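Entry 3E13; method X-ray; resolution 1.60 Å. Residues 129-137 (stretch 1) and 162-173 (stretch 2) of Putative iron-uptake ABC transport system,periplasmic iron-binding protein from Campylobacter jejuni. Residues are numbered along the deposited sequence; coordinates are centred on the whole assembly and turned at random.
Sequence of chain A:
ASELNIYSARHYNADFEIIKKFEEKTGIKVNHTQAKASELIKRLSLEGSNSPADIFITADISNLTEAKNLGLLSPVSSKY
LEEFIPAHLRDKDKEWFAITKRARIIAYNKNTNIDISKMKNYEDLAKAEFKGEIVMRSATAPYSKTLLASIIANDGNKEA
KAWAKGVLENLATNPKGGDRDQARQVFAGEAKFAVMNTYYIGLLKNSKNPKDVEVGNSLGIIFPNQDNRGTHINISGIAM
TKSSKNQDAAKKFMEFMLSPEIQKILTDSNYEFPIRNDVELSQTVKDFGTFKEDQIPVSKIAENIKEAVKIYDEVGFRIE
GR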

# COMPACT_ATOMS: atom_id res chain seq x y z
N GLU A 129 -0.49 -7.21 -27.08
CA GLU A 129 0.80 -6.72 -27.50
C GLU A 129 1.90 -6.79 -26.43
O GLU A 129 3.11 -6.76 -26.75
N PHE A 130 1.49 -6.89 -25.15
CA PHE A 130 2.45 -6.95 -24.05
C PHE A 130 2.60 -8.35 -23.48
O PHE A 130 3.19 -8.53 -22.40
N LYS A 131 2.13 -9.38 -24.20
CA LYS A 131 2.30 -10.75 -23.72
C LYS A 131 3.77 -11.07 -23.49
O LYS A 131 4.62 -10.82 -24.37
N GLY A 132 4.06 -11.57 -22.29
CA GLY A 132 5.40 -11.95 -21.87
C GLY A 132 6.26 -10.80 -21.40
O GLY A 132 7.45 -10.99 -21.12
N GLU A 133 5.66 -9.63 -21.30
CA GLU A 133 6.44 -8.40 -21.05
C GLU A 133 6.13 -7.75 -19.70
O GLU A 133 6.80 -6.76 -19.34
N ILE A 134 5.19 -8.31 -18.96
CA ILE A 134 4.71 -7.71 -17.70
C ILE A 134 5.11 -8.60 -16.53
O ILE A 134 5.06 -9.82 -16.64
N VAL A 135 5.45 -8.01 -15.37
CA VAL A 135 5.54 -8.75 -14.12
C VAL A 135 4.68 -8.07 -13.03
O VAL A 135 4.61 -6.84 -12.95
N MET A 136 4.08 -8.89 -12.19
CA MET A 136 3.29 -8.45 -11.08
C MET A 136 3.36 -9.53 -10.04
O MET A 136 3.41 -10.71 -10.37
N ARG A 137 3.34 -9.12 -8.79
CA ARG A 137 3.29 -10.05 -7.67
C ARG A 137 1.94 -10.78 -7.58
O ARG A 137 0.98 -10.49 -8.31
N ALA A 162 -11.78 -9.32 -17.44
CA ALA A 162 -10.98 -9.33 -18.65
C ALA A 162 -9.53 -8.85 -18.39
O ALA A 162 -8.57 -9.40 -18.95
N TRP A 163 -9.41 -7.82 -17.54
CA TRP A 163 -8.10 -7.31 -17.14
C TRP A 163 -7.28 -8.36 -16.41
O TRP A 163 -6.13 -8.60 -16.78
N ALA A 164 -7.89 -9.01 -15.44
CA ALA A 164 -7.21 -10.02 -14.63
C ALA A 164 -6.72 -11.18 -15.52
O ALA A 164 -5.58 -11.62 -15.39
N LYS A 165 -7.58 -11.62 -16.43
CA LYS A 165 -7.25 -12.69 -17.36
C LYS A 165 -6.09 -12.33 -18.27
O LYS A 165 -5.15 -13.14 -18.44
N GLY A 166 -6.11 -11.11 -18.80
CA GLY A 166 -5.07 -10.67 -19.70
C GLY A 166 -3.74 -10.48 -19.00
O GLY A 166 -2.69 -10.83 -19.51
N VAL A 167 -3.76 -9.86 -17.82
CA VAL A 167 -2.57 -9.73 -17.00
C VAL A 167 -1.95 -11.09 -16.71
O VAL A 167 -0.74 -11.29 -16.92
N LEU A 168 -2.77 -12.06 -16.33
CA LEU A 168 -2.28 -13.41 -16.05
C LEU A 168 -1.60 -13.96 -17.29
O LEU A 168 -0.49 -14.51 -17.21
N GLU A 169 -2.25 -13.83 -18.43
CA GLU A 169 -1.72 -14.38 -19.68
C GLU A 169 -0.40 -13.72 -20.07
O GLU A 169 0.46 -14.37 -20.66
N ASN A 170 -0.26 -12.44 -19.75
CA ASN A 170 0.88 -11.64 -20.12
C ASN A 170 2.10 -11.74 -19.23
O ASN A 170 3.13 -11.22 -19.60
N LEU A 171 2.01 -12.36 -18.06
CA LEU A 171 3.12 -12.38 -17.15
C LEU A 171 4.35 -13.01 -17.78
O LEU A 171 4.27 -14.06 -18.40
N ALA A 172 5.49 -12.34 -17.64
CA ALA A 172 6.75 -12.92 -18.09
C ALA A 172 7.10 -14.18 -17.31
O ALA A 172 7.74 -15.08 -17.86
N THR A 173 6.76 -14.20 -16.03
CA THR A 173 7.00 -15.31 -15.10
C THR A 173 5.83 -15.40 -14.14
O THR A 173 5.15 -14.42 -13.90

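The turn from F130 to E133 lies against the end of the helix in the second stretch. G132 N donates to N170 O (2.9 Å), and the positive phi of G132 suits a glycine. A172 N donates to I134 O (2.7 Å), within the single bridge that pairs I134 with L171.

K131 is fully extended, with all four chi angles t. This carries its ammonium group across the helix to E169, itself t at chi1 and chi2. NZ of K131 and OE2 of E169 form a salt bridge at 2.9 Å. N170 is m, and its CB lies 3.9 Å from F130 O. F130 is also m, but its ring leads away from the helix. I134 is m at both chi angles, and its CG1 reaches CB of N170 at 4.1 Å.

V135 is m. Its CG1 packs on CB of A172 at 4.0 Å. M136 runs t, t, then turns at chi3 (92°). Its CE meets CG1 of V167 (t) at 4.2 Å, while its SD approaches CH2 of W163 (t) obliquely at 4.4 Å. L171 points away at CB, yet its m, t rotamer brings CD2 back to 4.3 Å from CB of M136.

One water bridges the backbones, accepting from M136 N (3.2 Å) and donating to T173 O (2.9 Å).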

# COMPACT_ATOMS: atom_id res chain seq x y z
CB GLU A 129 0.69 -5.28 -28.05
CG GLU A 129 0.22 -4.23 -27.07
CD GLU A 129 -0.37 -3.02 -27.77
OE1 GLU A 129 -1.60 -3.02 -28.01
OE2 GLU A 129 0.41 -2.10 -28.10
CB PHE A 130 2.06 -5.94 -22.96
CG PHE A 130 2.04 -4.53 -23.44
CD1 PHE A 130 3.21 -3.91 -23.80
CD2 PHE A 130 0.84 -3.85 -23.63
CE1 PHE A 130 3.23 -2.58 -24.28
CE2 PHE A 130 0.86 -2.54 -24.10
CZ PHE A 130 2.05 -1.91 -24.40
CB LYS A 131 1.69 -11.77 -24.70
CG LYS A 131 1.67 -13.18 -24.15
CD LYS A 131 0.82 -14.14 -24.97
CE LYS A 131 0.96 -15.59 -24.47
NZ LYS A 131 -0.09 -16.56 -25.03
CB GLU A 133 6.20 -7.38 -22.17
CG GLU A 133 6.76 -7.82 -23.53
CD GLU A 133 6.51 -6.77 -24.63
OE1 GLU A 133 7.02 -6.90 -25.77
OE2 GLU A 133 5.81 -5.79 -24.34
CB ILE A 134 3.18 -7.61 -17.72
CG1 ILE A 134 2.68 -6.94 -19.00
CG2 ILE A 134 2.65 -6.91 -16.46
CD1 ILE A 134 3.14 -5.62 -19.16
CB VAL A 135 7.01 -8.95 -13.62
CG1 VAL A 135 7.73 -9.96 -14.52
CG2 VAL A 135 7.79 -7.65 -13.63
CB MET A 136 1.84 -8.21 -11.49
CG MET A 136 0.99 -7.56 -10.39
SD MET A 136 -0.67 -7.13 -10.96
CE MET A 136 -1.56 -8.58 -10.51
CB ARG A 137 3.56 -9.33 -6.39
CG ARG A 137 2.45 -8.46 -5.88
CD ARG A 137 2.85 -7.59 -4.76
NE ARG A 137 3.29 -8.35 -3.58
CZ ARG A 137 3.96 -7.83 -2.56
NH1 ARG A 137 4.35 -6.55 -2.54
NH2 ARG A 137 4.29 -8.60 -1.55
CB ALA A 162 -11.63 -8.51 -19.69
CB TRP A 163 -8.26 -6.09 -16.26
CG TRP A 163 -6.96 -5.47 -15.87
CD1 TRP A 163 -6.21 -4.58 -16.61
CD2 TRP A 163 -6.29 -5.65 -14.65
NE1 TRP A 163 -5.09 -4.22 -15.90
CE2 TRP A 163 -5.11 -4.87 -14.69
CE3 TRP A 163 -6.53 -6.45 -13.51
CZ2 TRP A 163 -4.21 -4.82 -13.62
CZ3 TRP A 163 -5.63 -6.41 -12.47
CH2 TRP A 163 -4.49 -5.62 -12.53
CB ALA A 164 -8.10 -10.50 -13.51
CB LYS A 165 -8.51 -13.10 -18.14
CG LYS A 165 -8.29 -14.17 -19.22
CD LYS A 165 -9.61 -14.58 -19.89
CE LYS A 165 -9.38 -15.62 -21.02
NZ LYS A 165 -10.36 -15.50 -22.13
CB VAL A 167 -2.89 -8.98 -15.71
CG1 VAL A 167 -1.75 -9.10 -14.71
CG2 VAL A 167 -3.15 -7.48 -16.04
CB LEU A 168 -3.40 -14.34 -15.67
CG LEU A 168 -2.98 -15.76 -15.27
CD1 LEU A 168 -1.97 -15.73 -14.15
CD2 LEU A 168 -4.25 -16.52 -14.86
CB GLU A 169 -2.74 -14.25 -20.81
CG GLU A 169 -2.14 -14.66 -22.16
CD GLU A 169 -3.15 -15.03 -23.23
OE1 GLU A 169 -4.36 -14.71 -23.08
OE2 GLU A 169 -2.68 -15.62 -24.23
CB ASN A 170 0.47 -10.15 -20.17
CG ASN A 170 -0.38 -9.78 -21.37
OD1 ASN A 170 -0.87 -8.62 -21.46
ND2 ASN A 170 -0.54 -10.70 -22.33
CB LEU A 171 2.77 -13.10 -15.87
CG LEU A 171 1.63 -12.53 -15.04
CD1 LEU A 171 1.45 -13.36 -13.87
CD2 LEU A 171 1.97 -11.08 -14.66
CB ALA A 172 7.87 -11.91 -17.98
CB THR A 173 8.32 -15.11 -14.26
OG1 THR A 173 8.16 -14.01 -13.34
CG2 THR A 173 9.52 -14.76 -15.12
O HOH W 1 5.11 -11.95 -12.43